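Local coordinates for phage-related conserved hypothetical protein, BB2244 (Bordetella bronchiseptica, PDB 2BDV) that is of unknown function but may, like SRAP proteins, form covalent cross-links with abasic sites in single-stranded DNA, at residues Gln117-Gly123 against Ala199-Val205; Met45-Val49 against Ala134-Gly138; Phe70-Ala74 against Gly83-Lys87. Numbering follows the deposited sequence.

Contact 1. Residues Gln117-Gly123 against Ala199-Val205; sequences QPYYIHG and AFSWYPV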
ATOM      1  N   GLN A 117     -13.686  -0.649 -16.823  1.00 28.94           N
ATOM      2  CA  GLN A 117     -13.128  -1.989 -16.958  1.00 28.02           C
ATOM      3  C   GLN A 117     -11.998  -2.205 -15.941  1.00 25.75           C
ATOM      4  O   GLN A 117     -10.924  -1.613 -16.051  1.00 25.13           O
ATOM      5  CB  GLN A 117     -12.589  -2.176 -18.383  1.00 28.05           C
ATOM      6  CG  GLN A 117     -11.704  -3.401 -18.574  1.00 29.28           C
ATOM      7  CD  GLN A 117     -12.439  -4.708 -18.316  1.00 28.20           C
ATOM      8  OE1 GLN A 117     -13.379  -5.057 -19.033  1.00 29.77           O
ATOM      9  NE2 GLN A 117     -12.016  -5.432 -17.286  1.00 25.22           N
ATOM     10  N   PRO A 118     -12.234  -3.049 -14.930  1.00 24.23           N
ATOM     11  CA  PRO A 118     -11.199  -3.307 -13.921  1.00 23.56           C
ATOM     12  C   PRO A 118     -10.021  -4.136 -14.456  1.00 24.98           C
ATOM     13  O   PRO A 118     -10.214  -5.090 -15.210  1.00 23.92           O
ATOM     14  CB  PRO A 118     -11.972  -4.041 -12.821  1.00 24.43           C
ATOM     15  CG  PRO A 118     -13.040  -4.775 -13.590  1.00 21.30           C
ATOM     16  CD  PRO A 118     -13.493  -3.745 -14.596  1.00 21.06           C
ATOM     17  N   TYR A 119      -8.802  -3.759 -14.075  1.00 24.49           N
ATOM     18  CA  TYR A 119      -7.602  -4.484 -14.492  1.00 23.48           C
ATOM     19  C   TYR A 119      -6.838  -4.963 -13.260  1.00 22.93           C
ATOM     20  O   TYR A 119      -6.896  -4.335 -12.198  1.00 23.88           O
ATOM     21  CB  TYR A 119      -6.666  -3.585 -15.320  1.00 25.57           C
ATOM     22  CG  TYR A 119      -7.079  -3.395 -16.758  1.00 27.28           C
ATOM     23  CD1 TYR A 119      -8.074  -2.480 -17.104  1.00 28.92           C
ATOM     24  CD2 TYR A 119      -6.514  -4.167 -17.771  1.00 28.63           C
ATOM     25  CE1 TYR A 119      -8.503  -2.341 -18.421  1.00 27.91           C
ATOM     26  CE2 TYR A 119      -6.935  -4.036 -19.093  1.00 29.74           C
ATOM     27  CZ  TYR A 119      -7.933  -3.124 -19.410  1.00 31.35           C
ATOM     28  OH  TYR A 119      -8.382  -3.020 -20.712  1.00 33.38           O
ATOM     29  N   TYR A 120      -6.132  -6.081 -13.390  1.00 20.15           N
ATOM     30  CA  TYR A 120      -5.324  -6.597 -12.285  1.00 19.27           C
ATOM     31  C   TYR A 120      -3.856  -6.450 -12.717  1.00 19.10           C
ATOM     32  O   TYR A 120      -3.486  -6.913 -13.792  1.00 17.38           O
ATOM     33  CB  TYR A 120      -5.646  -8.078 -12.008  1.00 18.62           C
ATOM     34  CG  TYR A 120      -4.758  -8.694 -10.941  1.00 19.36           C
ATOM     35  CD1 TYR A 120      -4.755  -8.192  -9.644  1.00 20.33           C
ATOM     36  CD2 TYR A 120      -3.914  -9.762 -11.234  1.00 19.90           C
ATOM     37  CE1 TYR A 120      -3.941  -8.729  -8.666  1.00 19.30           C
ATOM     38  CE2 TYR A 120      -3.085 -10.316 -10.258  1.00 20.37           C
ATOM     39  CZ  TYR A 120      -3.107  -9.790  -8.970  1.00 22.65           C
ATOM     40  OH  TYR A 120      -2.307 -10.314  -7.972  1.00 19.91           O
ATOM     41  N   ILE A 121      -3.044  -5.785 -11.891  1.00 19.65           N
ATOM     42  CA  ILE A 121      -1.619  -5.553 -12.177  1.00 19.79           C
ATOM     43  C   ILE A 121      -0.760  -6.342 -11.198  1.00 19.55           C
ATOM     44  O   ILE A 121      -1.052  -6.373 -10.006  1.00 18.69           O
ATOM     45  CB  ILE A 121      -1.198  -4.049 -12.013  1.00 15.52           C
ATOM     46  CG1 ILE A 121      -2.052  -3.132 -12.882  1.00 18.23           C
ATOM     47  CG2 ILE A 121       0.234  -3.854 -12.458  1.00 15.00           C
ATOM     48  CD1 ILE A 121      -3.394  -2.823 -12.324  1.00 18.28           C
ATOM     49  N   HIS A 122       0.307  -6.973 -11.686  1.00 21.00           N
ATOM     50  CA  HIS A 122       1.178  -7.745 -10.797  1.00 21.93           C
ATOM     51  C   HIS A 122       2.607  -7.879 -11.320  1.00 21.87           C
ATOM     52  O   HIS A 122       2.928  -7.442 -12.425  1.00 20.86           O
ATOM     53  CB  HIS A 122       0.582  -9.136 -10.580  1.00 21.99           C
ATOM     54  CG  HIS A 122       0.618  -9.992 -11.805  1.00 23.47           C
ATOM     55  ND1 HIS A 122       1.773 -10.591 -12.258  1.00 23.55           N
ATOM     56  CD2 HIS A 122      -0.342 -10.288 -12.712  1.00 22.24           C
ATOM     57  CE1 HIS A 122       1.524 -11.218 -13.394  1.00 24.20           C
ATOM     58  NE2 HIS A 122       0.248 -11.050 -13.691  1.00 26.04           N
ATOM     59  N   GLY A 123       3.459  -8.483 -10.500  1.00 23.97           N
ATOM     60  CA  GLY A 123       4.843  -8.700 -10.871  1.00 23.72           C
ATOM     61  C   GLY A 123       5.116 -10.196 -10.937  1.00 25.52           C
ATOM     62  O   GLY A 123       4.186 -10.992 -11.051  1.00 21.86           O
ATOM     63  N   ALA A 199       8.426  -3.960 -14.851  1.00 30.49           N
ATOM     64  CA  ALA A 199       8.490  -5.149 -13.996  1.00 28.68           C
ATOM     65  C   ALA A 199       7.114  -5.760 -13.739  1.00 27.23           C
ATOM     66  O   ALA A 199       6.999  -6.810 -13.105  1.00 26.01           O
ATOM     67  CB  ALA A 199       9.152  -4.796 -12.666  1.00 28.43           C
ATOM     68  N   PHE A 200       6.079  -5.099 -14.250  1.00 26.18           N
ATOM     69  CA  PHE A 200       4.701  -5.544 -14.070  1.00 25.53           C
ATOM     70  C   PHE A 200       3.985  -5.873 -15.379  1.00 26.10           C
ATOM     71  O   PHE A 200       4.309  -5.340 -16.439  1.00 27.68           O
ATOM     72  CB  PHE A 200       3.875  -4.462 -13.362  1.00 22.89           C
ATOM     73  CG  PHE A 200       4.540  -3.872 -12.160  1.00 22.71           C
ATOM     74  CD1 PHE A 200       5.213  -2.655 -12.245  1.00 23.92           C
ATOM     75  CD2 PHE A 200       4.491  -4.526 -10.939  1.00 22.65           C
ATOM     76  CE1 PHE A 200       5.829  -2.102 -11.127  1.00 25.68           C
ATOM     77  CE2 PHE A 200       5.105  -3.984  -9.816  1.00 25.24           C
ATOM     78  CZ  PHE A 200       5.775  -2.769  -9.905  1.00 25.32           C
ATOM     79  N   SER A 201       2.998  -6.754 -15.284  1.00 25.82           N
ATOM     80  CA  SER A 201       2.171  -7.127 -16.418  1.00 25.85           C
ATOM     81  C   SER A 201       0.752  -7.011 -15.856  1.00 26.69           C
ATOM     82  O   SER A 201       0.577  -6.942 -14.638  1.00 25.21           O
ATOM     83  CB  SER A 201       2.464  -8.563 -16.878  1.00 25.42           C
ATOM     84  OG  SER A 201       2.174  -9.509 -15.865  1.00 28.09           O
ATOM     85  N   TRP A 202      -0.258  -6.973 -16.720  1.00 26.14           N
ATOM     86  CA  TRP A 202      -1.632  -6.856 -16.240  1.00 26.65           C
ATOM     87  C   TRP A 202      -2.642  -7.357 -17.246  1.00 26.27           C
ATOM     88  O   TRP A 202      -2.343  -7.474 -18.430  1.00 25.88           O
ATOM     89  CB  TRP A 202      -1.940  -5.396 -15.890  1.00 29.43           C
ATOM     90  CG  TRP A 202      -1.663  -4.446 -17.004  1.00 31.43           C
ATOM     91  CD1 TRP A 202      -2.484  -4.141 -18.055  1.00 33.13           C
ATOM     92  CD2 TRP A 202      -0.461  -3.699 -17.205  1.00 32.82           C
ATOM     93  NE1 TRP A 202      -1.863  -3.249 -18.896  1.00 33.57           N
ATOM     94  CE2 TRP A 202      -0.618  -2.961 -18.397  1.00 34.00           C
ATOM     95  CE3 TRP A 202       0.741  -3.583 -16.490  1.00 36.58           C
ATOM     96  CZ2 TRP A 202       0.382  -2.117 -18.896  1.00 35.67           C
ATOM     97  CZ3 TRP A 202       1.740  -2.744 -16.985  1.00 35.22           C
ATOM     98  CH2 TRP A 202       1.552  -2.022 -18.176  1.00 37.30           C
ATOM     99  N   TYR A 203      -3.840  -7.668 -16.765  1.00 24.83           N
ATOM    100  CA  TYR A 203      -4.897  -8.139 -17.645  1.00 24.93           C
ATOM    101  C   TYR A 203      -6.260  -7.671 -17.133  1.00 26.41           C
ATOM    102  O   TYR A 203      -6.410  -7.327 -15.957  1.00 23.83           O
ATOM    103  CB  TYR A 203      -4.868  -9.674 -17.759  1.00 23.69           C
ATOM    104  CG  TYR A 203      -4.911 -10.413 -16.437  1.00 23.93           C
ATOM    105  CD1 TYR A 203      -3.732 -10.783 -15.777  1.00 20.26           C
ATOM    106  CD2 TYR A 203      -6.124 -10.712 -15.832  1.00 18.74           C
ATOM    107  CE1 TYR A 203      -3.771 -11.434 -14.545  1.00 21.11           C
ATOM    108  CE2 TYR A 203      -6.178 -11.357 -14.604  1.00 21.46           C
ATOM    109  CZ  TYR A 203      -5.006 -11.716 -13.963  1.00 22.63           C
ATOM    110  OH  TYR A 203      -5.066 -12.351 -12.741  1.00 24.30           O
ATOM    111  N   PRO A 204      -7.271  -7.636 -18.018  1.00 25.98           N
ATOM    112  CA  PRO A 204      -8.594  -7.198 -17.576  1.00 27.15           C
ATOM    113  C   PRO A 204      -9.278  -8.325 -16.815  1.00 27.67           C
ATOM    114  O   PRO A 204      -9.294  -9.468 -17.280  1.00 30.19           O
ATOM    115  CB  PRO A 204      -9.298  -6.865 -18.888  1.00 27.78           C
ATOM    116  CG  PRO A 204      -8.735  -7.901 -19.824  1.00 27.43           C
ATOM    117  CD  PRO A 204      -7.261  -7.925 -19.466  1.00 26.48           C
ATOM    118  N   VAL A 205      -9.817  -8.019 -15.639  1.00 27.22           N
ATOM    119  CA  VAL A 205     -10.507  -9.039 -14.865  1.00 29.92           C
ATOM    120  C   VAL A 205     -11.912  -9.142 -15.443  1.00 30.84           C
ATOM    121  O   VAL A 205     -12.581  -8.133 -15.651  1.00 31.12           O
ATOM    122  CB  VAL A 205     -10.563  -8.671 -13.362  1.00 30.57           C
ATOM    123  CG1 VAL A 205     -11.072  -7.277 -13.196  1.00 33.45           C
ATOM    124  CG2 VAL A 205     -11.454  -9.662 -12.617  1.00 29.72           C
TER
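The side-chain amide of Gln117 reaches the partner segment, NE2 donating to Val205 O (3.2 Å) and also to the neighbouring carbonyl, Pro118 O (2.8 Å). Pro118 has no amide hydrogen to give, but Pro118 O accepts from Val205 N at 3.0 Å, and Pro118 CG lies 3.2 Å from Val205 CG1. At Tyr119, a non-hydrogen-bonded pair with Pro204, the backbones close to 4.2 Å between CA atoms; Pro204 CB sits over the phenol ring, 4.1 Å from its centroid, as a CH-pi contact. Tyr120 pairs with Tyr203 through two bonds, Tyr120 N to Tyr203 O (2.9 Å) and Tyr203 N to Tyr120 O (3.1 Å), and the two rings meet obliquely beside Tyr34. Ile121 returns to the face of Tyr119, touching Trp202 CB through CG1 (3.8 Å) and Phe200 CB through CG2 (3.8 Å). His122 closes the ladder: His122 N binds Ser201 O at 3.0 Å and Ser201 N binds His122 O at 2.9 Å, while His122 ND1 holds Gly123 O at 2.7 Å. Tyr119, Ile121, Trp202 and Pro204 thus share one face, and Tyr120, His122, Ser201 and Tyr203 the other. Hydrogen-bonded and non-hydrogen-bonded pairs alternate, the classic antiparallel ladder, by which strand 201-204 joins the chain's four-stranded antiparallel sheet as an outermost strand beside 116-123.

Contact 2. Residues Met45-Val49 against Ala134-Gly138; sequences MHRLV and AWRRG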
HETATM    1  N   MSE A  45       3.851  -5.663   7.287  1.00 19.47           N
HETATM    2  CA  MSE A  45       5.099  -6.037   7.931  1.00 21.68           C
HETATM    3  C   MSE A  45       5.760  -4.750   8.400  1.00 20.37           C
HETATM    4  O   MSE A  45       5.752  -3.748   7.680  1.00 19.90           O
HETATM    5  CB  MSE A  45       5.990  -6.805   6.958  1.00 22.85           C
HETATM    6  CG  MSE A  45       5.359  -8.126   6.546  1.00 27.73           C
HETATM    7 SE   MSE A  45       6.527  -9.309   5.574  1.00 39.23          SE
HETATM    8  CE  MSE A  45       6.401  -8.467   3.863  1.00 27.32           C
ATOM      9  N   HIS A  46       6.310  -4.779   9.613  1.00 21.29           N
ATOM     10  CA  HIS A  46       6.935  -3.593  10.201  1.00 22.01           C
ATOM     11  C   HIS A  46       7.740  -3.864  11.473  1.00 20.40           C
ATOM     12  O   HIS A  46       7.776  -4.980  11.985  1.00 21.80           O
ATOM     13  CB  HIS A  46       5.851  -2.570  10.536  1.00 21.00           C
ATOM     14  CG  HIS A  46       4.895  -3.038  11.591  1.00 25.26           C
ATOM     15  ND1 HIS A  46       5.264  -3.214  12.908  1.00 26.36           N
ATOM     16  CD2 HIS A  46       3.589  -3.395  11.514  1.00 26.35           C
ATOM     17  CE1 HIS A  46       4.226  -3.658  13.599  1.00 27.00           C
ATOM     18  NE2 HIS A  46       3.200  -3.776  12.777  1.00 27.83           N
ATOM     19  N   ARG A  47       8.365  -2.806  11.978  1.00 20.93           N
ATOM     20  CA  ARG A  47       9.156  -2.863  13.200  1.00 21.58           C
ATOM     21  C   ARG A  47       8.785  -1.633  14.031  1.00 22.09           C
ATOM     22  O   ARG A  47       9.648  -0.926  14.550  1.00 24.19           O
ATOM     23  CB  ARG A  47      10.647  -2.855  12.850  1.00 19.81           C
ATOM     24  CG  ARG A  47      11.015  -3.960  11.879  1.00 18.65           C
ATOM     25  CD  ARG A  47      12.471  -3.909  11.485  1.00 22.05           C
ATOM     26  NE  ARG A  47      13.369  -4.119  12.618  1.00 21.13           N
ATOM     27  CZ  ARG A  47      14.691  -4.014  12.530  1.00 21.82           C
ATOM     28  NH1 ARG A  47      15.452  -4.212  13.596  1.00 19.75           N
ATOM     29  NH2 ARG A  47      15.247  -3.695  11.367  1.00 21.16           N
ATOM     30  N   LEU A  48       7.482  -1.393  14.154  1.00 21.54           N
ATOM     31  CA  LEU A  48       6.973  -0.233  14.882  1.00 22.70           C
ATOM     32  C   LEU A  48       7.070  -0.314  16.401  1.00 22.74           C
ATOM     33  O   LEU A  48       7.142   0.712  17.078  1.00 20.46           O
ATOM     34  CB  LEU A  48       5.517   0.019  14.487  1.00 21.19           C
ATOM     35  CG  LEU A  48       5.297   0.254  12.994  1.00 20.43           C
ATOM     36  CD1 LEU A  48       3.805   0.430  12.703  1.00 20.06           C
ATOM     37  CD2 LEU A  48       6.088   1.466  12.554  1.00 19.20           C
ATOM     38  N   VAL A  49       7.059  -1.529  16.936  1.00 22.97           N
ATOM     39  CA  VAL A  49       7.141  -1.702  18.377  1.00 23.71           C
ATOM     40  C   VAL A  49       8.452  -2.359  18.804  1.00 25.00           C
ATOM     41  O   VAL A  49       8.709  -3.525  18.487  1.00 23.76           O
ATOM     42  CB  VAL A  49       5.961  -2.546  18.895  1.00 24.51           C
ATOM     43  CG1 VAL A  49       5.978  -2.581  20.428  1.00 22.19           C
ATOM     44  CG2 VAL A  49       4.638  -1.967  18.379  1.00 22.98           C
ATOM     45  N   ALA A 134      -0.342   5.348  11.402  1.00 18.12           N
ATOM     46  CA  ALA A 134      -0.399   6.144  12.609  1.00 18.55           C
ATOM     47  C   ALA A 134      -0.647   5.216  13.793  1.00 20.33           C
ATOM     48  O   ALA A 134      -0.895   5.668  14.908  1.00 20.69           O
ATOM     49  CB  ALA A 134      -1.511   7.174  12.508  1.00 18.61           C
ATOM     50  N   TRP A 135      -0.606   3.911  13.567  1.00 18.38           N
ATOM     51  CA  TRP A 135      -0.820   3.025  14.696  1.00 20.81           C
ATOM     52  C   TRP A 135       0.489   2.897  15.469  1.00 21.55           C
ATOM     53  O   TRP A 135       1.574   2.995  14.896  1.00 24.14           O
ATOM     54  CB  TRP A 135      -1.288   1.646  14.237  1.00 20.09           C
ATOM     55  CG  TRP A 135      -1.469   0.706  15.380  1.00 22.64           C
ATOM     56  CD1 TRP A 135      -2.575   0.568  16.168  1.00 23.19           C
ATOM     57  CD2 TRP A 135      -0.502  -0.223  15.881  1.00 22.15           C
ATOM     58  NE1 TRP A 135      -2.356  -0.396  17.129  1.00 21.58           N
ATOM     59  CE2 TRP A 135      -1.089  -0.897  16.971  1.00 22.07           C
ATOM     60  CE3 TRP A 135       0.808  -0.551  15.512  1.00 21.76           C
ATOM     61  CZ2 TRP A 135      -0.415  -1.879  17.697  1.00 23.62           C
ATOM     62  CZ3 TRP A 135       1.482  -1.524  16.230  1.00 22.68           C
ATOM     63  CH2 TRP A 135       0.869  -2.181  17.311  1.00 23.96           C
ATOM     64  N   ARG A 136       0.378   2.713  16.779  1.00 22.27           N
ATOM     65  CA  ARG A 136       1.536   2.545  17.650  1.00 24.36           C
ATOM     66  C   ARG A 136       1.097   1.615  18.777  1.00 25.83           C
ATOM     67  O   ARG A 136      -0.100   1.478  19.035  1.00 23.74           O
ATOM     68  CB  ARG A 136       1.988   3.891  18.224  1.00 24.18           C
ATOM     69  CG  ARG A 136       2.424   4.916  17.188  1.00 24.49           C
ATOM     70  CD  ARG A 136       3.779   4.607  16.560  1.00 24.09           C
ATOM     71  NE  ARG A 136       4.162   5.690  15.653  1.00 22.85           N
ATOM     72  CZ  ARG A 136       3.726   5.823  14.404  1.00 23.22           C
ATOM     73  NH1 ARG A 136       2.897   4.924  13.884  1.00 21.02           N
ATOM     74  NH2 ARG A 136       4.089   6.884  13.691  1.00 21.59           N
ATOM     75  N   ARG A 137       2.057   0.981  19.445  1.00 28.75           N
ATOM     76  CA  ARG A 137       1.765   0.044  20.537  1.00 32.51           C
ATOM     77  C   ARG A 137       0.784   0.602  21.570  1.00 32.38           C
ATOM     78  O   ARG A 137       0.961   1.709  22.076  1.00 30.09           O
ATOM     79  CB  ARG A 137       3.068  -0.372  21.240  1.00 36.45           C
ATOM     80  CG  ARG A 137       2.974  -1.662  22.075  1.00 43.14           C
ATOM     81  CD  ARG A 137       2.423  -1.432  23.484  1.00 48.39           C
ATOM     82  NE  ARG A 137       3.386  -0.759  24.359  1.00 52.77           N
ATOM     83  CZ  ARG A 137       3.130  -0.366  25.607  1.00 54.15           C
ATOM     84  NH1 ARG A 137       4.075   0.238  26.317  1.00 55.39           N
ATOM     85  NH2 ARG A 137       1.933  -0.567  26.147  1.00 53.54           N
ATOM     86  N   GLY A 138      -0.248  -0.179  21.879  1.00 32.84           N
ATOM     87  CA  GLY A 138      -1.241   0.245  22.849  1.00 35.12           C
ATOM     88  C   GLY A 138      -2.399   1.018  22.244  1.00 35.29           C
ATOM     89  O   GLY A 138      -3.408   1.251  22.911  1.00 33.87           O
TER
HETATM   90  O   HOH W   1       4.812   1.426  18.975  1.00 25.33           O
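Val49, Trp135 and Leu48 bury similar areas and form the heart of a small apolar surface contact. Val49 fits between the indole and the aliphatic part of Arg137: Val49 CG2 lies 3.8 Å from Trp135 CZ3 and 3.6 Å from Arg137 CB, and Val49 CG1 lies 3.5 Å from Arg137 CG. Leu48 CD1 approaches the edge of the indole, 4.2 Å from Trp135 CE3, and is 4.0 Å from Trp135 O. Leu48 and Val49 lie where the chain leaves strand 43-46 for the loop to its antiparallel partner 54-57, whereas Trp135 stands in the loop after strand 126-133 of the mixed sheet; the contact therefore ties a hairpin loop to a loop of that sheet. The indole is fixed at its polar end by Trp135 NE1 bonding to Ala139 O. Leu48 N donates to His46 ND1 (3.1 Å), a bond local to its segment. A water links the segments, donating to Leu48 O at 3.1 Å and accepting from Arg137 N at 2.8 Å.

Contact 3. Residues Phe70-Ala74 against Gly83-Lys87; sequences FMINA and GWPWK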
ATOM      1  N   PHE A  70     -10.525  10.427   4.653  1.00 42.05           N
ATOM      2  CA  PHE A  70     -10.190   9.026   4.820  1.00 41.58           C
ATOM      3  C   PHE A  70      -9.114   8.731   3.793  1.00 40.53           C
ATOM      4  O   PHE A  70      -9.377   8.132   2.750  1.00 41.32           O
ATOM      5  CB  PHE A  70     -11.411   8.154   4.577  1.00 41.25           C
ATOM      6  CG  PHE A  70     -11.164   6.700   4.821  1.00 40.93           C
ATOM      7  CD1 PHE A  70     -11.203   5.789   3.767  1.00 40.96           C
ATOM      8  CD2 PHE A  70     -10.922   6.233   6.109  1.00 40.70           C
ATOM      9  CE1 PHE A  70     -11.002   4.428   3.991  1.00 41.46           C
ATOM     10  CE2 PHE A  70     -10.717   4.873   6.351  1.00 41.22           C
ATOM     11  CZ  PHE A  70     -10.760   3.965   5.289  1.00 41.73           C
HETATM   12  N   MSE A  71      -7.899   9.170   4.102  1.00 38.04           N
HETATM   13  CA  MSE A  71      -6.754   9.000   3.219  1.00 35.09           C
HETATM   14  C   MSE A  71      -6.272   7.563   3.094  1.00 31.21           C
HETATM   15  O   MSE A  71      -5.887   6.931   4.083  1.00 28.80           O
HETATM   16  CB  MSE A  71      -5.615   9.895   3.698  1.00 39.75           C
HETATM   17  CG  MSE A  71      -5.914  11.380   3.570  1.00 46.70           C
HETATM   18 SE   MSE A  71      -4.791  12.438   4.747  1.00 60.33          SE
HETATM   19  CE  MSE A  71      -6.170  13.511   5.589  1.00 54.79           C
ATOM     20  N   ILE A  72      -6.284   7.068   1.859  1.00 26.17           N
ATOM     21  CA  ILE A  72      -5.861   5.704   1.554  1.00 23.78           C
ATOM     22  C   ILE A  72      -4.502   5.640   0.869  1.00 20.86           C
ATOM     23  O   ILE A  72      -3.835   4.608   0.898  1.00 20.44           O
ATOM     24  CB  ILE A  72      -6.879   4.995   0.648  1.00 22.97           C
ATOM     25  CG1 ILE A  72      -6.999   5.751  -0.681  1.00 24.27           C
ATOM     26  CG2 ILE A  72      -8.222   4.919   1.347  1.00 24.16           C
ATOM     27  CD1 ILE A  72      -7.881   5.064  -1.704  1.00 26.43           C
ATOM     28  N   ASN A  73      -4.110   6.740   0.237  1.00 20.80           N
ATOM     29  CA  ASN A  73      -2.829   6.824  -0.453  1.00 21.40           C
ATOM     30  C   ASN A  73      -2.073   8.038   0.075  1.00 21.55           C
ATOM     31  O   ASN A  73      -2.684   9.039   0.449  1.00 22.51           O
ATOM     32  CB  ASN A  73      -3.023   6.987  -1.971  1.00 23.44           C
ATOM     33  CG  ASN A  73      -3.778   5.830  -2.601  1.00 24.39           C
ATOM     34  OD1 ASN A  73      -3.592   4.668  -2.224  1.00 25.14           O
ATOM     35  ND2 ASN A  73      -4.618   6.138  -3.583  1.00 24.30           N
ATOM     36  N   ALA A  74      -0.747   7.950   0.100  1.00 19.97           N
ATOM     37  CA  ALA A  74       0.079   9.053   0.571  1.00 19.10           C
ATOM     38  C   ALA A  74       0.938   9.562  -0.587  1.00 18.87           C
ATOM     39  O   ALA A  74       1.881   8.892  -1.013  1.00 17.69           O
ATOM     40  CB  ALA A  74       0.961   8.594   1.727  1.00 17.92           C
ATOM     41  N   GLY A  83       5.309  17.374   3.975  1.00 35.33           N
ATOM     42  CA  GLY A  83       4.050  18.039   4.253  1.00 31.88           C
ATOM     43  C   GLY A  83       3.101  17.224   5.108  1.00 29.65           C
ATOM     44  O   GLY A  83       3.341  16.047   5.384  1.00 29.70           O
ATOM     45  N   TRP A  84       2.018  17.872   5.524  1.00 27.42           N
ATOM     46  CA  TRP A  84       0.979  17.271   6.348  1.00 27.54           C
ATOM     47  C   TRP A  84       0.217  16.232   5.522  1.00 26.67           C
ATOM     48  O   TRP A  84      -0.036  16.436   4.336  1.00 25.23           O
ATOM     49  CB  TRP A  84      -0.003  18.365   6.824  1.00 26.00           C
ATOM     50  CG  TRP A  84      -1.008  17.920   7.874  1.00 27.96           C
ATOM     51  CD1 TRP A  84      -0.785  17.766   9.216  1.00 27.75           C
ATOM     52  CD2 TRP A  84      -2.384  17.556   7.656  1.00 26.67           C
ATOM     53  NE1 TRP A  84      -1.935  17.329   9.843  1.00 28.89           N
ATOM     54  CE2 TRP A  84      -2.928  17.193   8.908  1.00 26.87           C
ATOM     55  CE3 TRP A  84      -3.206  17.501   6.524  1.00 28.30           C
ATOM     56  CZ2 TRP A  84      -4.254  16.780   9.060  1.00 29.66           C
ATOM     57  CZ3 TRP A  84      -4.532  17.087   6.672  1.00 28.57           C
ATOM     58  CH2 TRP A  84      -5.040  16.733   7.935  1.00 28.67           C
ATOM     59  N   PRO A  85      -0.155  15.104   6.145  1.00 26.96           N
ATOM     60  CA  PRO A  85       0.134  14.809   7.550  1.00 28.03           C
ATOM     61  C   PRO A  85       1.246  13.778   7.660  1.00 27.58           C
ATOM     62  O   PRO A  85       1.663  13.401   8.753  1.00 31.33           O
ATOM     63  CB  PRO A  85      -1.190  14.263   8.046  1.00 27.35           C
ATOM     64  CG  PRO A  85      -1.601  13.419   6.888  1.00 28.48           C
ATOM     65  CD  PRO A  85      -1.309  14.310   5.686  1.00 27.28           C
ATOM     66  N   TRP A  86       1.717  13.319   6.510  1.00 25.88           N
ATOM     67  CA  TRP A  86       2.761  12.307   6.461  1.00 24.61           C
ATOM     68  C   TRP A  86       4.056  12.703   7.171  1.00 25.66           C
ATOM     69  O   TRP A  86       4.816  11.835   7.585  1.00 27.02           O
ATOM     70  CB  TRP A  86       3.027  11.950   4.999  1.00 19.88           C
ATOM     71  CG  TRP A  86       1.743  11.756   4.244  1.00 18.71           C
ATOM     72  CD1 TRP A  86       1.359  12.395   3.103  1.00 17.81           C
ATOM     73  CD2 TRP A  86       0.646  10.910   4.618  1.00 16.79           C
ATOM     74  NE1 TRP A  86       0.096  12.008   2.744  1.00 17.91           N
ATOM     75  CE2 TRP A  86      -0.370  11.097   3.653  1.00 18.83           C
ATOM     76  CE3 TRP A  86       0.423  10.017   5.674  1.00 17.38           C
ATOM     77  CZ2 TRP A  86      -1.596  10.421   3.709  1.00 16.28           C
ATOM     78  CZ3 TRP A  86      -0.801   9.344   5.730  1.00 19.51           C
ATOM     79  CH2 TRP A  86      -1.793   9.554   4.751  1.00 18.68           C
ATOM     80  N   LYS A  87       4.310  14.000   7.327  1.00 26.86           N
ATOM     81  CA  LYS A  87       5.532  14.439   7.995  1.00 28.57           C
ATOM     82  C   LYS A  87       5.571  13.937   9.432  1.00 28.31           C
ATOM     83  O   LYS A  87       6.614  13.945  10.076  1.00 27.03           O
ATOM     84  CB  LYS A  87       5.635  15.969   7.990  1.00 30.68           C
ATOM     85  CG  LYS A  87       4.510  16.680   8.738  1.00 33.64           C
ATOM     86  CD  LYS A  87       4.606  18.203   8.600  1.00 35.59           C
ATOM     87  CE  LYS A  87       3.292  18.877   8.987  1.00 36.26           C
ATOM     88  NZ  LYS A  87       3.366  20.370   8.957  1.00 40.12           N
TER
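Residues 70-74 bend at Ile72 (phi/psi -106/-23) before entering strand 73-75, while 83-87 bend tightly into a 3-10 turn. Lys87 N donates to Gly83 O (3.0 Å) across this bend, and the peptide bond between Trp84 and Pro85 is cis. The backbones stay well apart, 7.2 Å between Ala74 CA and Trp86 CA, so side chains make most of the contact. Ala74 CB sits over the face of the Trp86 indole, 3.6 Å from the centroid of the five-membered ring, a CH-pi contact. Selenomethionine Met71 lies obliquely by the same indole, its SE 3.9 Å from Trp86 CZ2, in a Met-aromatic contact; SE is also 4.0 Å from Pro85 CG, and Met71 CE is 4.1 Å from Trp84 CZ3. Trp86 also touches Thr78 and Ile79 of helix 76-80 and Ala148 of strand 147-151, the parallel neighbour of strand 73-75. The indole thus packs between strand 73-75, an outermost strand of the mixed sheet, and helix 76-80, which follows it.

In the fold
Contacts 1 and 2 lie on opposite sides of the chain's centre, their centres 31 Å apart. Contact 1 is the one built on paired strands: backbone hydrogen bonds order it, and the side chains of its paired residues alternate between the two faces, some buried and some exposed. Contacts 2 and 3, with centres 17 Å apart, rely on tryptophan packing, without direct hydrogen bonds between their segments. Contact 3 includes strand 73-75 of the mixed sheet; contact 2 takes the loop after that sheet's strand 126-133 and the end of a strand of the two-stranded sheet. Contact 3 is the more buried and joins residues close in sequence; contact 2, at the surface, adds a bridging water.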